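Local coordinates for protein syndapin (Drosophila melanogaster, PDB 3I2W) that probably takes part in endocytosis and in regulating the internalization of plasma membrane proteins, binding phospholipids through its dimeric F-BAR domain, at residues C239-L242 and T243-Q246; A198-T201 and K202-V206; N156-R159 and N160-D164. One frame throughout, in Å; residues are numbered along the deposited sequence.

Contact 1: C239-L242 and T243-Q246; sequences CLDL and TKVQ
Asp241 and Thr243 meet through the carboxylate of the first and the hydroxyl of the second. Thr243 OG1 donates to Asp241 OD1 at 2.7 Å, reaching the syn side of that oxygen and lying 27° out of the carboxylate plane. The same Asp241 OD1 also takes a weak bond from the backbone Thr243 N at 2.9 Å, so one oxygen serves two donors of a single residue. Asp241 CG stands anti to its own N (chi1 -180°), and this turn of the side chain brings the carboxylate over the chain that follows. The other oxygen pairs with Lys244: NZ approaches Asp241 OD2 from above the carboxylate plane at 3.3 Å, a rather long salt bridge, while Lys244 CG lies 3.5 Å from the same OD2, and the bends further along the chain bring NZ back to it. With an alanine here in place of Asp241, the Thr243 hydroxyl and the Lys244 ammonium would probably lose this acceptor and its negative charge. One residue on, Leu242 O accepts Val245 N at 2.8 Å with an N-H...O angle of 159°. On the apolar side Leu242 and Val245 lie side by side, CD2 to CG2 4.2 Å, and Leu248 of the second subunit packs on Leu242, while Tyr252 of that subunit packs on Asp241. The weak bond from Thr243 N to Asp241 OD1 is that of an Asx turn; with the beta turn from Leu242 to Val245 it bends the chain out of the end of helix 169-240 into the link to helix 247-260 of the F-BAR domain.

Contact 2: A198-T201 and K202-V206; sequences AEIT and KYNSV
A distorted turn in the middle of the long helix 169-240 holds this contact, and Ile200 and Asn204, one turn apart, are its main partners. The evidence for distortion lies in the backbone. Ile200 O is approached by two amides, Tyr203 N at 2.8 Å and Asn204 N at 3.1 Å, and both bonds are weak because their N-H...O angles are only 125° and 121°. Tyr203 N is itself shared, with a second weak bond to Glu199 O at 3.5 Å. Just beyond, the amides of Ser205 and Val206 lack a bond to the preceding turn, and the helix is kinked there. Side chains follow the same spacing: Asn204 OD1 lies 3.9 Å from Ile200 CG1, the two chains crossing at an angle. Asn204 CG stands anti to the carbonyl carbon (chi1 -80°), which lays the amide back along the preceding turn. Its OD1 is satisfied by Trp130 NE1 of helix 114-159. In the F-BAR fold these two helices run along each other as a long coiled pair, and Trp130 and Leu133 cover Ile200 from that side, while Pro284 and Trp283 of the second subunit pack on Ile200 and Asn204. On the outer side, Lys202 CG rests 3.4 Å from Glu199 O. The charged ends do not pair, Glu199 OE2 and Lys202 NZ being 6.9 Å apart. Thr201 turns its hydroxyl to its own helix, where OG1 is hydrogen-bonded to Ile197 O. Val206 CB sits 4.0 Å above the centre of the Tyr203 ring, covering one face, and Pro129 also touches this tyrosine.

Contact 3: N156-R159 and N160-D164; sequences NQER and NANAD
Asn160 folds its side chain back over the last turn of helix 114-159 and overlaps the backbone carbonyl of Asn156, with Asn160 CG 3.4 Å from Asn156 O. A chi1 of 15° nearly eclipses CG with the backbone N, and this rotation carries the amide back along the helix. There Asn160 ND2 comes to 3.0 Å from Asn156 O, while OD1 lies 3.7 Å from Gln157 CA. Beside it, Arg159 crosses the asparagine at an angle; its guanidinium stands nearly perpendicular to the Asn160 amide, the two planes 84° apart, so the flat groups are not stacked. The backbone closes on a different residue. Glu158 O accepts Ala161 N at 3.2 Å, with the donor well above the carbonyl plane, 67° out of it, and takes a second, weak bond from Asn162 N at 3.4 Å. One carbonyl thus holds two successive amides of the departing chain. Ala161 CB lies 3.6 Å from Glu158 O, and its methyl group also packs on Met175 of helix 169-240. That helix covers the inner side of the contact, where Met175 and Arg178 touch Gln157 and His176 touches Glu158; Gln157 NE2 is bonded within its own helix to Ser153 O. Past this point the chain makes a type I beta turn from Ala161 to Asp164, closed by Asp164 N donating to Ala161 O at 2.9 Å. The arrangement is a fraying helix end passing into a tight turn, as befits the short connection by which helices 114-159 and 169-240 form an antiparallel hairpin at the far end of the F-BAR arm.

How the contacts relate
Helix 169-240 carries contact 2 and ends at contact 1, and the hairpin loop of contact 3 leads into it. Contact 1 is partly buried and touches the second subunit; there a carboxylate does most of the bonding, with an apolar pair beside it. Contact 2, largely at the surface but also touched by the second subunit, relies on weak backbone bonds and on polar and apolar partners from helix 114-159. Contact 3, a surface contact and the one furthest from the chain's centre, is touched by no other chain of the assembly and uses mostly backbone bonding. Contacts 2 and 3 lie on one side of the chain's centre, with their own centres 45 Å apart, and contact 1 lies on the opposite side.

Contact 1: C239-L242 and T243-Q246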
# COMPACT_ATOMS: atom_id res chain seq x y z
N CYS B 239 3.42 -3.82 -14.01
CA CYS B 239 2.25 -4.02 -13.18
C CYS B 239 1.93 -2.81 -12.35
O CYS B 239 0.80 -2.58 -12.07
CB CYS B 239 2.49 -5.16 -12.23
SG CYS B 239 2.65 -6.66 -13.02
N LEU B 240 2.93 -2.07 -11.94
CA LEU B 240 2.74 -1.01 -11.00
C LEU B 240 2.59 0.35 -11.65
O LEU B 240 2.19 1.29 -11.01
CB LEU B 240 3.91 -0.95 -10.02
CG LEU B 240 3.96 -1.83 -8.79
CD1 LEU B 240 3.67 -3.11 -9.25
CD2 LEU B 240 5.38 -1.86 -8.30
N ASP B 241 2.90 0.49 -12.91
CA ASP B 241 3.02 1.79 -13.47
C ASP B 241 1.61 2.29 -13.71
O ASP B 241 0.81 1.70 -14.45
CB ASP B 241 3.82 1.68 -14.75
CG ASP B 241 4.03 3.01 -15.47
OD1 ASP B 241 3.44 4.08 -15.17
OD2 ASP B 241 4.85 2.95 -16.40
N LEU B 242 1.34 3.41 -13.08
CA LEU B 242 0.03 3.96 -12.98
C LEU B 242 -0.23 4.66 -14.25
O LEU B 242 -1.38 4.65 -14.74
CB LEU B 242 -0.00 4.97 -11.83
CG LEU B 242 -0.18 4.22 -10.51
CD1 LEU B 242 0.01 5.18 -9.35
CD2 LEU B 242 -1.57 3.49 -10.52
N THR B 243 0.84 5.25 -14.78
CA THR B 243 0.73 6.05 -15.97
C THR B 243 0.24 5.21 -17.14
O THR B 243 0.03 5.73 -18.19
CB THR B 243 2.07 6.75 -16.37
OG1 THR B 243 2.89 5.85 -17.08
CG2 THR B 243 2.83 7.21 -15.19
N LYS B 244 0.07 3.92 -16.96
CA LYS B 244 -0.35 3.07 -18.07
C LYS B 244 -1.67 2.39 -17.76
O LYS B 244 -2.13 1.54 -18.50
CB LYS B 244 0.69 1.96 -18.30
CG LYS B 244 2.14 2.44 -18.54
CD LYS B 244 2.60 2.21 -19.97
CE LYS B 244 3.77 3.15 -20.35
NZ LYS B 244 5.06 2.82 -19.65
N VAL B 245 -2.26 2.69 -16.61
CA VAL B 245 -3.60 2.24 -16.35
C VAL B 245 -4.50 3.21 -17.17
O VAL B 245 -4.55 4.41 -16.91
CB VAL B 245 -3.83 2.37 -14.86
CG1 VAL B 245 -5.20 1.82 -14.44
CG2 VAL B 245 -2.72 1.70 -14.12
N GLN B 246 -5.16 2.71 -18.22
CA GLN B 246 -5.83 3.62 -19.18
C GLN B 246 -7.14 4.17 -18.72
O GLN B 246 -7.64 5.14 -19.25
CB GLN B 246 -6.01 2.95 -20.51
CG GLN B 246 -4.73 3.07 -21.28
CD GLN B 246 -4.49 1.87 -22.16
OE1 GLN B 246 -3.36 1.35 -22.21
NE2 GLN B 246 -5.54 1.40 -22.86

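Contact 2: A198-T201 and K202-V206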
# COMPACT_ATOMS: atom_id res chain seq x y z
N ALA B 198 58.70 -28.52 -8.38
CA ALA B 198 58.79 -28.60 -9.80
C ALA B 198 57.59 -29.33 -10.39
O ALA B 198 57.15 -28.98 -11.47
CB ALA B 198 60.12 -29.29 -10.21
N GLU B 199 57.07 -30.36 -9.72
CA GLU B 199 56.13 -31.28 -10.38
C GLU B 199 54.76 -30.62 -10.50
O GLU B 199 54.03 -30.81 -11.50
CB GLU B 199 55.99 -32.58 -9.59
CG GLU B 199 55.70 -33.80 -10.45
CD GLU B 199 54.90 -34.89 -9.69
OE1 GLU B 199 55.12 -35.03 -8.46
OE2 GLU B 199 54.06 -35.62 -10.32
N ILE B 200 54.44 -29.88 -9.45
CA ILE B 200 53.24 -29.11 -9.30
C ILE B 200 53.37 -27.94 -10.24
O ILE B 200 52.41 -27.68 -10.96
CB ILE B 200 52.97 -28.66 -7.81
CG1 ILE B 200 51.64 -27.95 -7.66
CG2 ILE B 200 53.97 -27.68 -7.33
CD1 ILE B 200 50.56 -28.79 -7.20
N THR B 201 54.53 -27.26 -10.29
CA THR B 201 54.68 -26.05 -11.15
C THR B 201 54.42 -26.37 -12.59
O THR B 201 54.11 -25.50 -13.36
CB THR B 201 56.02 -25.29 -11.01
OG1 THR B 201 56.31 -25.07 -9.63
CG2 THR B 201 55.95 -23.91 -11.67
N LYS B 202 54.47 -27.63 -12.96
CA LYS B 202 54.23 -27.91 -14.34
C LYS B 202 52.77 -28.29 -14.57
O LYS B 202 52.27 -28.16 -15.70
CB LYS B 202 55.25 -28.93 -14.90
CG LYS B 202 54.89 -30.40 -14.75
CD LYS B 202 55.04 -31.12 -16.13
CE LYS B 202 56.51 -31.47 -16.48
NZ LYS B 202 56.96 -32.76 -15.85
N TYR B 203 52.10 -28.73 -13.51
CA TYR B 203 50.66 -29.00 -13.58
C TYR B 203 49.80 -27.74 -13.52
O TYR B 203 48.67 -27.78 -13.93
CB TYR B 203 50.19 -29.99 -12.52
CG TYR B 203 48.88 -30.67 -12.87
CD1 TYR B 203 48.84 -31.66 -13.82
CD2 TYR B 203 47.69 -30.36 -12.21
CE1 TYR B 203 47.65 -32.31 -14.14
CE2 TYR B 203 46.47 -31.01 -12.52
CZ TYR B 203 46.45 -31.98 -13.49
OH TYR B 203 45.29 -32.67 -13.85
N ASN B 204 50.33 -26.62 -13.03
CA ASN B 204 49.52 -25.50 -12.73
C ASN B 204 48.61 -25.10 -13.87
O ASN B 204 47.44 -24.73 -13.68
CB ASN B 204 50.37 -24.29 -12.37
CG ASN B 204 50.87 -24.32 -10.93
OD1 ASN B 204 50.54 -25.21 -10.14
ND2 ASN B 204 51.68 -23.34 -10.59
N SER B 205 49.14 -25.14 -15.07
CA SER B 205 48.42 -24.53 -16.10
C SER B 205 47.31 -25.50 -16.48
O SER B 205 46.20 -25.08 -16.78
CB SER B 205 49.35 -24.17 -17.22
OG SER B 205 49.62 -25.34 -17.89
N VAL B 206 47.57 -26.79 -16.41
CA VAL B 206 46.48 -27.74 -16.63
C VAL B 206 45.35 -27.52 -15.63
O VAL B 206 44.18 -27.60 -16.00
CB VAL B 206 46.97 -29.16 -16.53
CG1 VAL B 206 45.77 -30.19 -16.45
CG2 VAL B 206 47.89 -29.45 -17.71

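Contact 3: N156-R159 and N160-D164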
# COMPACT_ATOMS: atom_id res chain seq x y z
N ASN B 156 74.66 -30.67 17.55
CA ASN B 156 74.82 -30.20 18.91
C ASN B 156 75.31 -31.23 19.89
O ASN B 156 76.20 -30.95 20.71
CB ASN B 156 73.50 -29.66 19.42
CG ASN B 156 73.45 -28.17 19.36
OD1 ASN B 156 74.49 -27.51 19.16
ND2 ASN B 156 72.25 -27.60 19.51
N GLN B 157 74.71 -32.42 19.85
CA GLN B 157 75.05 -33.44 20.81
C GLN B 157 76.43 -33.97 20.56
O GLN B 157 77.13 -34.30 21.49
CB GLN B 157 74.08 -34.58 20.81
CG GLN B 157 72.65 -34.18 20.82
CD GLN B 157 71.80 -35.39 20.56
OE1 GLN B 157 72.05 -36.45 21.13
NE2 GLN B 157 70.81 -35.27 19.67
N GLU B 158 76.84 -34.05 19.30
CA GLU B 158 78.20 -34.39 19.01
C GLU B 158 79.19 -33.39 19.64
O GLU B 158 80.23 -33.80 20.13
CB GLU B 158 78.44 -34.51 17.52
CG GLU B 158 79.69 -35.31 17.20
CD GLU B 158 80.07 -35.26 15.74
OE1 GLU B 158 80.27 -34.14 15.22
OE2 GLU B 158 80.20 -36.35 15.12
N ARG B 159 78.86 -32.10 19.63
CA ARG B 159 79.60 -31.08 20.37
C ARG B 159 80.05 -31.57 21.75
O ARG B 159 81.25 -31.67 22.03
CB ARG B 159 78.74 -29.82 20.54
CG ARG B 159 79.15 -28.89 21.72
CD ARG B 159 80.34 -27.97 21.40
NE ARG B 159 79.95 -26.84 20.54
CZ ARG B 159 80.02 -26.84 19.20
NH1 ARG B 159 80.47 -27.90 18.54
NH2 ARG B 159 79.63 -25.76 18.53
N ASN B 160 79.06 -31.89 22.59
CA ASN B 160 79.29 -32.27 24.00
C ASN B 160 79.46 -33.77 24.27
O ASN B 160 79.15 -34.27 25.34
CB ASN B 160 78.19 -31.67 24.86
CG ASN B 160 77.02 -31.18 24.04
OD1 ASN B 160 75.98 -31.83 23.98
ND2 ASN B 160 77.19 -30.04 23.36
N ALA B 161 79.98 -34.46 23.27
CA ALA B 161 80.43 -35.84 23.38
C ALA B 161 81.94 -35.83 23.28
O ALA B 161 82.63 -36.53 24.03
CB ALA B 161 79.83 -36.73 22.23
N ASN B 162 82.44 -35.04 22.33
CA ASN B 162 83.89 -34.86 22.14
C ASN B 162 84.47 -33.98 23.26
O ASN B 162 85.71 -33.80 23.32
CB ASN B 162 84.25 -34.34 20.71
CG ASN B 162 83.46 -35.07 19.57
OD1 ASN B 162 82.67 -34.44 18.88
ND2 ASN B 162 83.67 -36.39 19.39
N ALA B 163 83.58 -33.46 24.13
CA ALA B 163 83.92 -32.91 25.44
C ALA B 163 83.24 -33.70 26.62
O ALA B 163 82.87 -33.14 27.68
CB ALA B 163 83.60 -31.42 25.50
N ASP B 164 83.04 -34.99 26.45
CA ASP B 164 82.79 -35.81 27.59
C ASP B 164 83.58 -37.06 27.40
O ASP B 164 83.13 -38.01 26.69
CB ASP B 164 81.33 -36.17 27.80
CG ASP B 164 81.11 -37.03 29.09
OD1 ASP B 164 81.98 -37.11 30.00
OD2 ASP B 164 80.04 -37.65 29.19